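Local structure of tyrosinase (Burkholderia thailandensis, 5ZRD) at residues G291-Q296 / R504-H509. The protein is a dicopper tyrosinase that oxidises monophenols to catechols and is notably efficient at acidic pH. Numbering follows the deposited sequence.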
ATOM      1  N   GLY A 291     -32.121  24.061  21.689  1.00 76.30           N
ATOM      2  CA  GLY A 291     -32.503  25.445  21.460  1.00 73.90           C
ATOM      3  C   GLY A 291     -31.349  26.309  20.975  1.00 82.20           C
ATOM      4  O   GLY A 291     -30.590  25.958  20.031  1.00 66.66           O
ATOM      5  N   ASP A 292     -31.210  27.414  21.711  1.00 91.93           N
ATOM      6  CA  ASP A 292     -30.587  28.669  21.298  1.00 84.50           C
ATOM      7  C   ASP A 292     -29.067  28.802  21.639  1.00 78.97           C
ATOM      8  O   ASP A 292     -28.406  29.802  21.289  1.00 63.76           O
ATOM      9  CB  ASP A 292     -31.401  29.757  21.999  1.00 83.70           C
ATOM     10  CG  ASP A 292     -31.140  31.100  21.460  1.00 90.25           C
ATOM     11  OD1 ASP A 292     -30.349  31.226  20.506  1.00100.91           O
ATOM     12  OD2 ASP A 292     -31.728  32.043  22.000  1.00 98.55           O
ATOM     13  N   GLU A 293     -28.543  27.772  22.311  1.00 80.18           N
ATOM     14  CA  GLU A 293     -27.149  27.702  22.814  1.00 81.03           C
ATOM     15  C   GLU A 293     -26.142  27.914  21.673  1.00 81.01           C
ATOM     16  O   GLU A 293     -26.492  27.892  20.484  1.00 74.77           O
ATOM     17  CB  GLU A 293     -26.863  26.376  23.539  1.00 82.64           C
ATOM     18  CG  GLU A 293     -27.894  25.267  23.346  1.00 85.72           C
ATOM     19  CD  GLU A 293     -29.052  25.259  24.339  1.00 86.56           C
ATOM     20  OE1 GLU A 293     -28.792  25.343  25.547  1.00 83.69           O
ATOM     21  OE2 GLU A 293     -30.218  25.164  23.900  1.00 78.54           O
ATOM     22  N   ILE A 294     -24.883  28.133  22.055  1.00 82.44           N
ATOM     23  CA  ILE A 294     -23.796  28.411  21.093  1.00 80.81           C
ATOM     24  C   ILE A 294     -23.407  27.084  20.418  1.00 70.83           C
ATOM     25  O   ILE A 294     -23.176  27.027  19.209  1.00 60.27           O
ATOM     26  CB  ILE A 294     -22.615  29.135  21.793  1.00 82.75           C
ATOM     27  CG1 ILE A 294     -22.968  30.586  22.164  1.00 81.22           C
ATOM     28  CG2 ILE A 294     -21.326  29.054  20.974  1.00 82.63           C
ATOM     29  CD1 ILE A 294     -22.997  31.570  21.004  1.00 74.83           C
ATOM     30  N   GLY A 295     -23.375  26.023  21.214  1.00 69.83           N
ATOM     31  CA  GLY A 295     -23.041  24.676  20.761  1.00 70.32           C
ATOM     32  C   GLY A 295     -23.350  23.653  21.844  1.00 71.99           C
ATOM     33  O   GLY A 295     -23.595  24.030  22.988  1.00 85.08           O
ATOM     34  N   GLN A 296     -23.320  22.368  21.497  1.00 68.25           N
ATOM     35  CA  GLN A 296     -23.857  21.303  22.347  1.00 66.08           C
ATOM     36  C   GLN A 296     -23.320  19.947  21.870  1.00 61.13           C
ATOM     37  O   GLN A 296     -23.196  19.694  20.669  1.00 49.06           O
ATOM     38  CB  GLN A 296     -25.392  21.270  22.297  1.00 74.15           C
ATOM     39  CG  GLN A 296     -26.089  21.988  23.445  1.00 84.84           C
ATOM     40  CD  GLN A 296     -26.066  21.218  24.746  1.00 92.61           C
ATOM     41  OE1 GLN A 296     -25.127  20.479  25.053  1.00 94.50           O
ATOM     42  NE2 GLN A 296     -27.109  21.404  25.536  1.00 93.28           N
ATOM     43  N   ARG A 504     -25.284  33.567  12.841  1.00 39.19           N
ATOM     44  CA  ARG A 504     -24.431  32.558  13.451  1.00 41.68           C
ATOM     45  C   ARG A 504     -25.041  31.172  13.198  1.00 40.93           C
ATOM     46  O   ARG A 504     -26.239  31.043  12.967  1.00 35.21           O
ATOM     47  CB  ARG A 504     -24.290  32.843  14.953  1.00 38.39           C
ATOM     48  CG  ARG A 504     -25.591  32.634  15.706  1.00 42.12           C
ATOM     49  CD  ARG A 504     -25.553  33.177  17.121  1.00 48.07           C
ATOM     50  NE  ARG A 504     -25.513  32.079  18.057  1.00 46.61           N
ATOM     51  CZ  ARG A 504     -26.583  31.533  18.618  1.00 48.05           C
ATOM     52  NH1 ARG A 504     -26.474  30.364  19.231  1.00 53.72           N
ATOM     53  NH2 ARG A 504     -27.748  32.153  18.553  1.00 45.39           N
ATOM     54  N   VAL A 505     -24.210  30.136  13.293  1.00 46.12           N
ATOM     55  CA  VAL A 505     -24.692  28.767  13.259  1.00 46.92           C
ATOM     56  C   VAL A 505     -24.275  28.098  14.570  1.00 41.48           C
ATOM     57  O   VAL A 505     -23.167  28.225  14.972  1.00 39.27           O
ATOM     58  CB  VAL A 505     -24.132  27.979  12.060  1.00 49.34           C
ATOM     59  CG1 VAL A 505     -24.632  28.514  10.740  1.00 52.95           C
ATOM     60  CG2 VAL A 505     -22.615  27.943  12.071  1.00 56.58           C
ATOM     61  N   GLU A 506     -25.188  27.382  15.187  1.00 40.04           N
ATOM     62  CA  GLU A 506     -24.940  26.513  16.332  1.00 43.02           C
ATOM     63  C   GLU A 506     -24.755  25.098  15.768  1.00 44.91           C
ATOM     64  O   GLU A 506     -25.643  24.593  15.068  1.00 47.73           O
ATOM     65  CB  GLU A 506     -26.136  26.614  17.292  1.00 46.34           C
ATOM     66  CG  GLU A 506     -26.201  25.574  18.406  1.00 53.35           C
ATOM     67  CD  GLU A 506     -27.547  25.402  19.118  1.00 56.90           C
ATOM     68  OE1 GLU A 506     -28.557  26.000  18.653  1.00 60.53           O
ATOM     69  OE2 GLU A 506     -27.596  24.640  20.133  1.00 58.50           O
ATOM     70  N   PHE A 507     -23.595  24.491  16.013  1.00 42.83           N
ATOM     71  CA  PHE A 507     -23.394  23.072  15.734  1.00 39.40           C
ATOM     72  C   PHE A 507     -23.786  22.224  16.943  1.00 41.35           C
ATOM     73  O   PHE A 507     -23.441  22.544  18.085  1.00 46.88           O
ATOM     74  CB  PHE A 507     -21.944  22.785  15.376  1.00 37.48           C
ATOM     75  CG  PHE A 507     -21.549  23.339  14.043  1.00 40.46           C
ATOM     76  CD1 PHE A 507     -21.040  24.616  13.938  1.00 43.17           C
ATOM     77  CD2 PHE A 507     -21.711  22.585  12.893  1.00 44.25           C
ATOM     78  CE1 PHE A 507     -20.682  25.119  12.697  1.00 45.62           C
ATOM     79  CE2 PHE A 507     -21.345  23.088  11.653  1.00 44.02           C
ATOM     80  CZ  PHE A 507     -20.829  24.354  11.560  1.00 41.65           C
ATOM     81  N   ILE A 508     -24.533  21.162  16.693  1.00 36.65           N
ATOM     82  CA  ILE A 508     -24.764  20.171  17.712  1.00 39.77           C
ATOM     83  C   ILE A 508     -24.140  18.865  17.213  1.00 39.74           C
ATOM     84  O   ILE A 508     -24.568  18.343  16.179  1.00 37.25           O
ATOM     85  CB  ILE A 508     -26.266  20.025  18.008  1.00 43.40           C
ATOM     86  CG1 ILE A 508     -26.910  21.366  18.385  1.00 47.84           C
ATOM     87  CG2 ILE A 508     -26.498  18.966  19.074  1.00 42.74           C
ATOM     88  CD1 ILE A 508     -28.429  21.313  18.444  1.00 52.84           C
ATOM     89  N   HIS A 509     -23.150  18.354  17.934  1.00 35.27           N
ATOM     90  CA  HIS A 509     -22.330  17.298  17.389  1.00 40.17           C
ATOM     91  C   HIS A 509     -22.031  16.241  18.458  1.00 38.26           C
ATOM     92  O   HIS A 509     -22.343  16.410  19.627  1.00 34.38           O
ATOM     93  CB  HIS A 509     -21.070  17.896  16.791  1.00 41.23           C
ATOM     94  CG  HIS A 509     -20.309  18.685  17.779  1.00 46.39           C
ATOM     95  ND1 HIS A 509     -19.302  18.123  18.528  1.00 53.73           N
ATOM     96  CD2 HIS A 509     -20.439  19.966  18.189  1.00 50.66           C
ATOM     97  CE1 HIS A 509     -18.808  19.042  19.339  1.00 58.39           C
ATOM     98  NE2 HIS A 509     -19.494  20.185  19.157  1.00 51.18           N
TER
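R504 reaches from its strand into the turn at 291-294 and meets backbone oxygens end on. Its NH1 donates to D292 O at 2.9 Å, approaching from above the carbonyl plane rather than along a lone pair, while E293 O lies in the guanidinium plane at its edge, 2.8 Å from NH1 but too badly angled to bond. On the neighbouring nitrogen, NH2 makes a long, weak salt bridge to D292 OD1 (3.4 Å), the carboxylate turned 41° from the guanidinium; the stronger partner of NH2 is E458. CD1 of I294 packs against R504 NE at 3.9 Å, its chain crossing the arginine's nearly at right angles.

Next along the strand, E506 runs out extended, CG anti to its backbone N (chi1 168°), and pushes its buried carboxylate among the turn's carbonyls. OE1 comes within 2.5 Å of G291 O, so close that the acid probably carries a proton, as the low pH of the crystals would favour. Y446 OH, bonded to both oxygens, and K444 NZ, bonded to G291 O, hold this polar knot from strand 441-450.

Farther on, the two chains pair through their backbones. H509 N donates to Q296 O at 3.0 Å, nearly along the C=O axis; Q296 N gives F507 O a weak bond, and the CA of I508 also faces Q296 O. I508 CG2 touches Q296 CB (4.1 Å). This is parallel beta pairing: the short strand 295-297, from the central tyrosinase domain, edges a mixed sheet beside 502-509, well away from the copper site.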